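Side-chain contacts in dehydroascorbate reductase (Chlamydomonas reinhardtii, PDB 5XFT), which probably reduces dehydroascorbate to ascorbate, oxidising two molecules of glutathione to glutathione disulfide: residues T6-G11 against A69-D74; C24-L29 against V77-L82; A30-K35 against W197-Y202; H81-K84 against P89-Q92. All blocks are in the same frame, centred on the assembly; numbering follows the deposited sequence.

Contact 1. Residues T6-G11 against A69-D74; sequences TIYVKG and APYMPD
Tyr71 turns an edge of its ring toward the face of Tyr8, and these two tyrosines carry the whole contact. The pair is an offset edge-to-face arrangement, with ring centroids 5.8 Å apart and planes inclined at 66°. The leading atom of Tyr71 is CE1, which lies 3.8 Å from CE2 of Tyr8 and close to the neighbouring hydroxyl. Tyr71 reaches across because its CG stands anti to its own carbonyl carbon (chi1 -68°), which swings the ring from the loop toward strand 6-9. The hydroxyls do not meet directly: one water lies 2.9 Å from Tyr71 OH and 3.3 Å from Tyr8 OH, bridging the two. Tyrosine suits both places, since its ring packs while its oxygen meets water; both residues are partly exposed. Behind the pair, Thr6 CG2 sits 3.5 Å above one face of the Tyr8 ring. Trp51 extends the cluster, stacking on Tyr71 and meeting Tyr8 edge-to-face, while Lys64 makes a cation-pi contact with Tyr71. Ile7 points instead to helix 22-33, following the alternation of a strand. Strand 62-64 pairs with both 5-12 and 72-73, so the tyrosines meet across an intervening strand, on the sheet of a thioredoxin-like GST N-terminal domain.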
# COMPACT_ATOMS: atom_id res chain seq x y z
N THR A 6 -9.11 -3.12 15.86
CA THR A 6 -7.66 -3.05 16.00
C THR A 6 -6.99 -3.50 14.71
O THR A 6 -7.34 -4.54 14.14
CB THR A 6 -7.18 -3.94 17.16
OG1 THR A 6 -7.95 -3.65 18.32
CG2 THR A 6 -5.70 -3.67 17.45
N ILE A 7 -6.01 -2.73 14.26
CA ILE A 7 -5.24 -3.05 13.07
C ILE A 7 -3.79 -3.20 13.50
O ILE A 7 -3.11 -2.21 13.80
CB ILE A 7 -5.40 -2.00 11.97
CG1 ILE A 7 -6.89 -1.72 11.73
CG2 ILE A 7 -4.78 -2.49 10.67
CD1 ILE A 7 -7.13 -0.71 10.61
N TYR A 8 -3.32 -4.44 13.56
CA TYR A 8 -1.92 -4.74 13.84
C TYR A 8 -1.13 -4.55 12.56
O TYR A 8 -1.38 -5.24 11.55
CB TYR A 8 -1.76 -6.16 14.37
CG TYR A 8 -2.60 -6.43 15.59
CD1 TYR A 8 -2.06 -6.31 16.86
CD2 TYR A 8 -3.93 -6.80 15.48
CE1 TYR A 8 -2.82 -6.55 17.98
CE2 TYR A 8 -4.70 -7.04 16.59
CZ TYR A 8 -4.14 -6.91 17.84
OH TYR A 8 -4.91 -7.16 18.96
N VAL A 9 -0.18 -3.61 12.60
CA VAL A 9 0.63 -3.22 11.46
C VAL A 9 2.10 -3.22 11.88
O VAL A 9 2.43 -3.38 13.06
CB VAL A 9 0.24 -1.82 10.93
CG1 VAL A 9 -1.19 -1.83 10.41
CG2 VAL A 9 0.41 -0.78 12.02
N LYS A 10 2.98 -3.05 10.90
CA LYS A 10 4.40 -2.97 11.19
C LYS A 10 4.72 -1.60 11.76
O LYS A 10 4.40 -0.57 11.16
CB LYS A 10 5.22 -3.24 9.93
CG LYS A 10 6.69 -2.90 10.08
CD LYS A 10 7.40 -2.76 8.74
CE LYS A 10 8.90 -2.56 8.93
NZ LYS A 10 9.72 -3.68 8.40
N GLY A 11 5.35 -1.57 12.93
CA GLY A 11 5.62 -0.30 13.56
C GLY A 11 6.71 -0.38 14.60
O GLY A 11 7.42 -1.38 14.71
N ALA A 69 -14.62 -11.33 18.07
CA ALA A 69 -14.17 -11.56 16.71
C ALA A 69 -12.88 -12.36 16.70
O ALA A 69 -12.10 -12.31 17.65
CB ALA A 69 -13.96 -10.23 15.99
N PRO A 70 -12.62 -13.12 15.63
CA PRO A 70 -11.31 -13.75 15.48
C PRO A 70 -10.32 -12.77 14.85
O PRO A 70 -10.70 -11.75 14.27
CB PRO A 70 -11.60 -14.91 14.53
CG PRO A 70 -12.66 -14.36 13.63
CD PRO A 70 -13.51 -13.43 14.50
N TYR A 71 -9.05 -13.11 14.96
CA TYR A 71 -8.03 -12.41 14.19
C TYR A 71 -8.20 -12.74 12.71
O TYR A 71 -8.43 -13.90 12.34
CB TYR A 71 -6.63 -12.80 14.66
CG TYR A 71 -6.28 -12.33 16.05
CD1 TYR A 71 -6.02 -10.99 16.31
CD2 TYR A 71 -6.18 -13.24 17.10
CE1 TYR A 71 -5.68 -10.56 17.58
CE2 TYR A 71 -5.83 -12.81 18.38
CZ TYR A 71 -5.59 -11.47 18.61
OH TYR A 71 -5.25 -11.05 19.88
N MET A 72 -8.08 -11.73 11.86
CA MET A 72 -8.25 -11.91 10.41
C MET A 72 -7.06 -11.35 9.66
O MET A 72 -6.90 -10.12 9.58
CB MET A 72 -9.53 -11.22 9.94
CG MET A 72 -9.73 -11.29 8.45
SD MET A 72 -11.38 -10.75 8.01
CE MET A 72 -11.18 -8.99 8.00
N PRO A 73 -6.20 -12.20 9.08
CA PRO A 73 -5.04 -11.69 8.34
C PRO A 73 -5.31 -11.54 6.86
O PRO A 73 -6.45 -11.72 6.42
CB PRO A 73 -3.98 -12.77 8.61
CG PRO A 73 -4.76 -14.03 8.78
CD PRO A 73 -6.13 -13.65 9.30
N ASP A 74 -4.26 -11.20 6.09
CA ASP A 74 -4.31 -11.03 4.64
C ASP A 74 -5.04 -9.75 4.26
O ASP A 74 -6.26 -9.65 4.44
CB ASP A 74 -4.95 -12.26 3.96
CG ASP A 74 -4.70 -12.30 2.46
OD1 ASP A 74 -4.81 -13.41 1.89
OD2 ASP A 74 -4.37 -11.25 1.86
O HOH W 1 -7.03 -8.90 20.75

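Contact 2. Residues C24-L29 against V77-L82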
# COMPACT_ATOMS: atom_id res chain seq x y z
N CYS A 24 -0.14 -3.47 5.01
CA CYS A 24 -0.70 -2.68 6.10
C CYS A 24 -1.16 -1.33 5.58
O CYS A 24 -2.27 -0.88 5.90
CB CYS A 24 0.35 -2.46 7.19
SG CYS A 24 1.03 -3.91 7.96
N HIS A 25 -0.32 -0.67 4.79
CA HIS A 25 -0.70 0.62 4.23
C HIS A 25 -2.00 0.52 3.45
O HIS A 25 -2.85 1.42 3.51
CB HIS A 25 0.43 1.16 3.34
CG HIS A 25 0.34 2.63 3.07
ND1 HIS A 25 1.19 3.28 2.21
CD2 HIS A 25 -0.51 3.58 3.55
CE1 HIS A 25 0.88 4.56 2.16
NE2 HIS A 25 -0.15 4.77 2.96
N ARG A 26 -2.20 -0.59 2.72
CA ARG A 26 -3.42 -0.75 1.94
C ARG A 26 -4.64 -0.87 2.84
O ARG A 26 -5.67 -0.21 2.61
CB ARG A 26 -3.30 -1.96 1.01
CG ARG A 26 -4.67 -2.52 0.59
CD ARG A 26 -4.58 -3.94 -0.01
NE ARG A 26 -5.61 -4.14 -1.02
CZ ARG A 26 -5.85 -5.33 -1.55
NH1 ARG A 26 -5.13 -6.38 -1.17
NH2 ARG A 26 -6.79 -5.50 -2.48
N VAL A 27 -4.54 -1.69 3.89
CA VAL A 27 -5.67 -1.79 4.82
C VAL A 27 -5.97 -0.44 5.47
O VAL A 27 -7.13 -0.01 5.54
CB VAL A 27 -5.39 -2.88 5.87
CG1 VAL A 27 -6.42 -2.83 6.97
CG2 VAL A 27 -5.37 -4.24 5.20
N LEU A 28 -4.93 0.26 5.93
CA LEU A 28 -5.11 1.56 6.57
C LEU A 28 -5.77 2.56 5.64
O LEU A 28 -6.69 3.29 6.04
CB LEU A 28 -3.76 2.11 7.03
CG LEU A 28 -2.98 1.31 8.06
CD1 LEU A 28 -1.64 1.95 8.28
CD2 LEU A 28 -3.76 1.26 9.34
N LEU A 29 -5.30 2.64 4.39
CA LEU A 29 -5.94 3.52 3.42
C LEU A 29 -7.39 3.12 3.18
O LEU A 29 -8.26 3.98 3.01
CB LEU A 29 -5.16 3.53 2.10
CG LEU A 29 -3.81 4.25 2.09
CD1 LEU A 29 -3.10 4.05 0.79
CD2 LEU A 29 -4.00 5.72 2.36
N VAL A 77 -8.25 -10.46 1.96
CA VAL A 77 -9.39 -10.90 2.75
C VAL A 77 -9.97 -9.74 3.55
O VAL A 77 -11.19 -9.55 3.61
CB VAL A 77 -8.98 -12.06 3.68
CG1 VAL A 77 -10.17 -12.52 4.50
CG2 VAL A 77 -8.40 -13.21 2.87
N ILE A 78 -9.09 -8.93 4.14
CA ILE A 78 -9.55 -7.82 4.98
C ILE A 78 -10.32 -6.80 4.16
O ILE A 78 -11.42 -6.38 4.56
CB ILE A 78 -8.36 -7.18 5.71
CG1 ILE A 78 -7.84 -8.11 6.80
CG2 ILE A 78 -8.76 -5.83 6.30
CD1 ILE A 78 -6.45 -7.75 7.29
N VAL A 79 -9.79 -6.37 3.02
CA VAL A 79 -10.48 -5.30 2.30
C VAL A 79 -11.78 -5.80 1.68
O VAL A 79 -12.74 -5.03 1.53
CB VAL A 79 -9.58 -4.64 1.24
CG1 VAL A 79 -8.37 -3.98 1.90
CG2 VAL A 79 -9.16 -5.65 0.17
N VAL A 80 -11.84 -7.09 1.32
CA VAL A 80 -13.09 -7.61 0.76
C VAL A 80 -14.15 -7.77 1.85
O VAL A 80 -15.31 -7.41 1.67
CB VAL A 80 -12.83 -8.92 0.00
CG1 VAL A 80 -14.14 -9.55 -0.44
CG2 VAL A 80 -11.94 -8.66 -1.19
N HIS A 81 -13.75 -8.33 3.00
CA HIS A 81 -14.63 -8.35 4.16
C HIS A 81 -15.10 -6.94 4.52
O HIS A 81 -16.26 -6.72 4.86
CB HIS A 81 -13.89 -8.99 5.34
CG HIS A 81 -14.54 -8.76 6.67
ND1 HIS A 81 -15.32 -9.70 7.29
CD2 HIS A 81 -14.50 -7.69 7.51
CE1 HIS A 81 -15.75 -9.23 8.44
NE2 HIS A 81 -15.27 -8.01 8.60
N LEU A 82 -14.18 -5.98 4.43
CA LEU A 82 -14.52 -4.59 4.69
C LEU A 82 -15.62 -4.12 3.74
O LEU A 82 -16.61 -3.53 4.17
CB LEU A 82 -13.27 -3.73 4.54
CG LEU A 82 -13.39 -2.24 4.85
CD1 LEU A 82 -13.78 -2.05 6.31
CD2 LEU A 82 -12.09 -1.53 4.55
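Arg26 lays its guanidinium group over the methyls of Val79, with Val79 CG2 3.5 Å above one face and displaced toward the rim. The closest atom of the arginine is NH2, 3.6 Å from that methyl, while Val79 CG1 lies beneath NE at 4.0 Å. With CG anti to the backbone N (chi1 158°) and a bend at chi3, the arginine chain leaves its own helix and crosses Val79 at about a right angle. Deeper in, Val27 straddles Ile78: both its methyls, CG1 and CG2, stand 3.9 Å from Ile78 CG2. Beta-branched residues suit this place because they fill the groove with short, stiff side chains. The two helices run almost parallel, their axes 10.0 Å apart at an angle of 11°, as expected of helices packed on one face of a thioredoxin-like sheet; Val27 also touches Ile7 of that sheet. Shortening Arg26 to an alanine is likely to leave Val79 CG2 without its flat cover and Ser75 OG without the hydrogen bond it receives from NH1. No hydrogen bond joins the two segments, so their cohesion is apolar, with the arginine sealing the partly exposed side: its flat face meets methyls while NH1 turns to Ser75 OG.

Contact 3. Residues A30-K35 against W197-Y202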
# COMPACT_ATOMS: atom_id res chain seq x y z
N ALA A 30 -7.68 1.82 3.18
CA ALA A 30 -9.07 1.38 3.04
C ALA A 30 -9.94 1.89 4.18
O ALA A 30 -11.05 2.38 3.95
CB ALA A 30 -9.13 -0.14 2.96
N TYR A 31 -9.45 1.80 5.42
CA TYR A 31 -10.22 2.29 6.56
C TYR A 31 -10.40 3.81 6.51
O TYR A 31 -11.47 4.33 6.83
CB TYR A 31 -9.56 1.87 7.87
CG TYR A 31 -10.02 0.52 8.35
CD1 TYR A 31 -9.55 -0.65 7.76
CD2 TYR A 31 -10.94 0.41 9.39
CE1 TYR A 31 -9.99 -1.88 8.19
CE2 TYR A 31 -11.37 -0.82 9.83
CZ TYR A 31 -10.90 -1.97 9.23
OH TYR A 31 -11.34 -3.20 9.67
N GLU A 32 -9.35 4.54 6.12
CA GLU A 32 -9.45 5.99 6.01
C GLU A 32 -10.45 6.39 4.92
O GLU A 32 -11.19 7.37 5.09
CB GLU A 32 -8.08 6.58 5.72
CG GLU A 32 -7.11 6.49 6.88
CD GLU A 32 -7.39 7.54 7.94
OE1 GLU A 32 -8.02 8.57 7.60
OE2 GLU A 32 -7.00 7.33 9.11
N ALA A 33 -10.47 5.65 3.81
CA ALA A 33 -11.35 6.00 2.70
C ALA A 33 -12.81 5.86 3.08
O ALA A 33 -13.65 6.66 2.63
CB ALA A 33 -11.03 5.12 1.48
N LYS A 34 -13.15 4.87 3.90
CA LYS A 34 -14.50 4.69 4.41
C LYS A 34 -14.74 5.43 5.72
O LYS A 34 -15.80 5.24 6.33
CB LYS A 34 -14.80 3.21 4.59
CG LYS A 34 -14.72 2.41 3.31
CD LYS A 34 -14.61 0.92 3.58
CE LYS A 34 -15.37 0.13 2.53
NZ LYS A 34 -16.77 0.64 2.37
N LYS A 35 -13.80 6.27 6.15
CA LYS A 35 -13.93 7.06 7.38
C LYS A 35 -14.33 6.20 8.58
O LYS A 35 -14.99 6.66 9.50
CB LYS A 35 -14.93 8.21 7.19
CG LYS A 35 -14.70 9.01 5.93
CD LYS A 35 -15.17 10.45 6.07
CE LYS A 35 -15.32 11.09 4.70
NZ LYS A 35 -13.98 11.25 4.04
N TRP A 197 -4.54 10.03 2.89
CA TRP A 197 -3.14 9.68 2.71
C TRP A 197 -2.27 10.30 3.79
O TRP A 197 -1.36 9.64 4.32
CB TRP A 197 -2.68 10.12 1.32
CG TRP A 197 -1.23 9.88 1.02
CD1 TRP A 197 -0.18 10.70 1.32
CD2 TRP A 197 -0.67 8.75 0.35
NE1 TRP A 197 1.00 10.15 0.88
CE2 TRP A 197 0.72 8.95 0.28
CE3 TRP A 197 -1.22 7.58 -0.20
CZ2 TRP A 197 1.58 8.02 -0.32
CZ3 TRP A 197 -0.37 6.67 -0.79
CH2 TRP A 197 1.02 6.89 -0.85
N GLN A 198 -2.53 11.56 4.14
CA GLN A 198 -1.73 12.25 5.15
C GLN A 198 -1.83 11.57 6.51
O GLN A 198 -0.88 11.63 7.30
CB GLN A 198 -2.17 13.71 5.27
CG GLN A 198 -1.86 14.56 4.06
CD GLN A 198 -2.43 15.96 4.17
OE1 GLN A 198 -3.08 16.30 5.16
NE2 GLN A 198 -2.19 16.77 3.15
N HIS A 199 -2.97 10.95 6.81
CA HIS A 199 -3.15 10.38 8.14
C HIS A 199 -2.22 9.21 8.38
O HIS A 199 -1.83 8.96 9.53
CB HIS A 199 -4.61 9.97 8.34
CG HIS A 199 -5.55 11.13 8.38
ND1 HIS A 199 -5.13 12.43 8.38
CD2 HIS A 199 -6.91 11.17 8.44
CE1 HIS A 199 -6.17 13.24 8.43
NE2 HIS A 199 -7.27 12.50 8.47
N VAL A 200 -1.82 8.50 7.33
CA VAL A 200 -1.10 7.25 7.50
C VAL A 200 0.16 7.24 6.64
O VAL A 200 0.61 6.18 6.20
CB VAL A 200 -2.01 6.05 7.18
CG1 VAL A 200 -3.11 5.93 8.23
CG2 VAL A 200 -2.63 6.20 5.79
N ASP A 201 0.74 8.41 6.40
CA ASP A 201 2.00 8.52 5.67
C ASP A 201 3.15 8.24 6.63
O ASP A 201 3.40 9.03 7.56
CB ASP A 201 2.14 9.90 5.03
CG ASP A 201 3.30 9.98 4.04
OD1 ASP A 201 4.23 9.15 4.11
OD2 ASP A 201 3.29 10.90 3.19
N TYR A 202 3.86 7.13 6.42
CA TYR A 202 4.99 6.78 7.27
C TYR A 202 6.28 7.48 6.87
O TYR A 202 7.20 7.56 7.69
CB TYR A 202 5.20 5.26 7.27
CG TYR A 202 4.87 4.59 5.96
CD1 TYR A 202 5.80 4.55 4.93
CD2 TYR A 202 3.63 4.00 5.74
CE1 TYR A 202 5.51 3.94 3.72
CE2 TYR A 202 3.33 3.38 4.54
CZ TYR A 202 4.28 3.35 3.53
OH TYR A 202 3.99 2.75 2.33
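Glu32 sends its carboxylate to the edge of the His199 ring, OE1 standing 2.9 Å from CD2 and near the ring plane. One staggered torsion and one bend place it there: CG is anti to the carbonyl carbon (chi1 -70°), and the chain folds at chi2 (-77°), which turns the carboxylate aside from the line of an extended chain. His199 makes the matching choice at its first torsion, its CG also anti to the carbonyl carbon, which directs the ring back toward Glu32. The flat groups meet almost perpendicularly, 80° between planes. The other oxygen, OE2, lies 3.6 Å from His199 CB and 4.2 Å from Val200 CG1, and accepts a hydrogen bond from outside, from Tyr38 OH. Glutamate suits this helix face because its flexible chain can serve both neighbours. Val200 is the buried member and also packs on Leu28 and Leu29, so the turn after helix 195-199 rests on helix 22-33. That helix closes just beyond Glu32 in a Schellman motif, with Lys35 at positive phi and its N bonded to Glu32 O at 3.0 Å. The contact joins the thioredoxin-like half of the molecule to the helical C-terminal half. Chemically it is a carboxylate beside an imidazole, NE2 of His199 being 4.1 Å from Glu32 OE1; the proximity would tend to stabilise a protonated ring, although no salt bridge is formed.

Contact 4. Residues H81-K84 against P89-Q92; sequences HLEK and PSLQ
The carboxylate of Glu83 has Gln92 CG over one face, displaced from its centre and 3.7 Å from OE2, while the side chain of Lys34 approaches the other face. Its rim is taken by the backbone of Leu91: the N-H meets OE2 on the syn side, 23° out of the carboxylate plane. That hydrogen bond is short and nearly straight, 2.7 Å between Leu91 N and Glu83 OE2 with an angle of 172° at the hydrogen. Leu91 CB packs beside OE1 at 3.2 Å, and Ser90 OG stands 3.3 Å from OE2. The Gln92 amide plane is turned only 18° from the carboxylate, though it is the CG of Gln92 that touches. Glu83 reaches the loop because its chain bends at chi2, turning the acid end off the helix. Replacing Glu83 with an alanine would probably leave the Leu91 N-H without its acceptor and the loop freer to shift from helix 75-85. Lys34 NZ bonds Pro89 O, and the lysine's positive charge would probably steady the acid. Ser90 OG accepts from Gln92 N at 3.2 Å, forming an ST turn. A helix side chain thus grips a turn in the connection that leads, in the GST fold, from the thioredoxin-like domain toward the helical one.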
# COMPACT_ATOMS: atom_id res chain seq x y z
N HIS A 81 -13.75 -8.33 3.00
CA HIS A 81 -14.63 -8.35 4.16
C HIS A 81 -15.10 -6.94 4.52
O HIS A 81 -16.26 -6.72 4.86
CB HIS A 81 -13.89 -8.99 5.34
CG HIS A 81 -14.54 -8.76 6.67
ND1 HIS A 81 -15.32 -9.70 7.29
CD2 HIS A 81 -14.50 -7.69 7.51
CE1 HIS A 81 -15.75 -9.23 8.44
NE2 HIS A 81 -15.27 -8.01 8.60
N LEU A 82 -14.18 -5.98 4.43
CA LEU A 82 -14.52 -4.59 4.69
C LEU A 82 -15.62 -4.12 3.74
O LEU A 82 -16.61 -3.53 4.17
CB LEU A 82 -13.27 -3.73 4.54
CG LEU A 82 -13.39 -2.24 4.85
CD1 LEU A 82 -13.78 -2.05 6.31
CD2 LEU A 82 -12.09 -1.53 4.55
N GLU A 83 -15.46 -4.39 2.44
CA GLU A 83 -16.46 -3.93 1.48
C GLU A 83 -17.79 -4.64 1.65
O GLU A 83 -18.85 -4.06 1.37
CB GLU A 83 -15.93 -4.13 0.06
CG GLU A 83 -16.60 -3.25 -0.99
CD GLU A 83 -16.12 -1.82 -0.94
OE1 GLU A 83 -14.97 -1.61 -0.53
OE2 GLU A 83 -16.89 -0.92 -1.34
N LYS A 84 -17.78 -5.89 2.11
CA LYS A 84 -19.04 -6.59 2.34
C LYS A 84 -19.77 -6.04 3.56
O LYS A 84 -20.99 -5.85 3.53
CB LYS A 84 -18.79 -8.09 2.51
CG LYS A 84 -20.05 -8.93 2.57
CD LYS A 84 -19.73 -10.39 2.84
CE LYS A 84 -20.99 -11.20 3.01
NZ LYS A 84 -20.73 -12.57 3.55
N PRO A 89 -18.91 4.12 2.62
CA PRO A 89 -18.56 4.56 1.27
C PRO A 89 -17.93 3.45 0.45
O PRO A 89 -17.15 2.67 1.00
CB PRO A 89 -17.56 5.69 1.51
CG PRO A 89 -17.81 6.14 2.91
CD PRO A 89 -18.23 4.92 3.65
N SER A 90 -18.25 3.37 -0.83
CA SER A 90 -17.80 2.24 -1.63
C SER A 90 -16.37 2.43 -2.12
O SER A 90 -15.90 3.55 -2.35
CB SER A 90 -18.72 2.02 -2.83
OG SER A 90 -18.22 0.98 -3.64
N LEU A 91 -15.66 1.31 -2.26
CA LEU A 91 -14.31 1.27 -2.80
C LEU A 91 -14.20 0.31 -3.97
O LEU A 91 -13.10 -0.11 -4.33
CB LEU A 91 -13.29 0.88 -1.72
CG LEU A 91 -13.26 1.64 -0.40
CD1 LEU A 91 -12.09 1.14 0.45
CD2 LEU A 91 -13.15 3.13 -0.65
N GLN A 92 -15.33 -0.07 -4.57
CA GLN A 92 -15.29 -0.99 -5.69
C GLN A 92 -14.75 -0.29 -6.93
O GLN A 92 -14.85 0.93 -7.08
CB GLN A 92 -16.68 -1.57 -5.95
CG GLN A 92 -17.23 -2.34 -4.75
CD GLN A 92 -18.45 -3.17 -5.07
OE1 GLN A 92 -19.56 -2.65 -5.17
NE2 GLN A 92 -18.25 -4.47 -5.24

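How the contacts relate
Helix 22-33 supplies one side of both contact 2 and contact 3. Contact 2 lies centrally, its centre about 10 Å from that of contact 1, 11 Å from contact 3 and 9 Å from contact 4, with which it shares helix 75-85. Contacts 1 and 2 meet at Cys24, whose SG is 3.6 Å from Lys10 N; together with Cys21 it forms a CxxC pattern at a helix start, consistent with the glutathione-handling site of thioredoxin-like domains. Contacts 2 and 3 meet through His25 ND1 and Tyr202 OH, 2.8 Å apart. Ala33 CB, 3.6 Å from Leu91 CD2, joins contact 3 to contact 4.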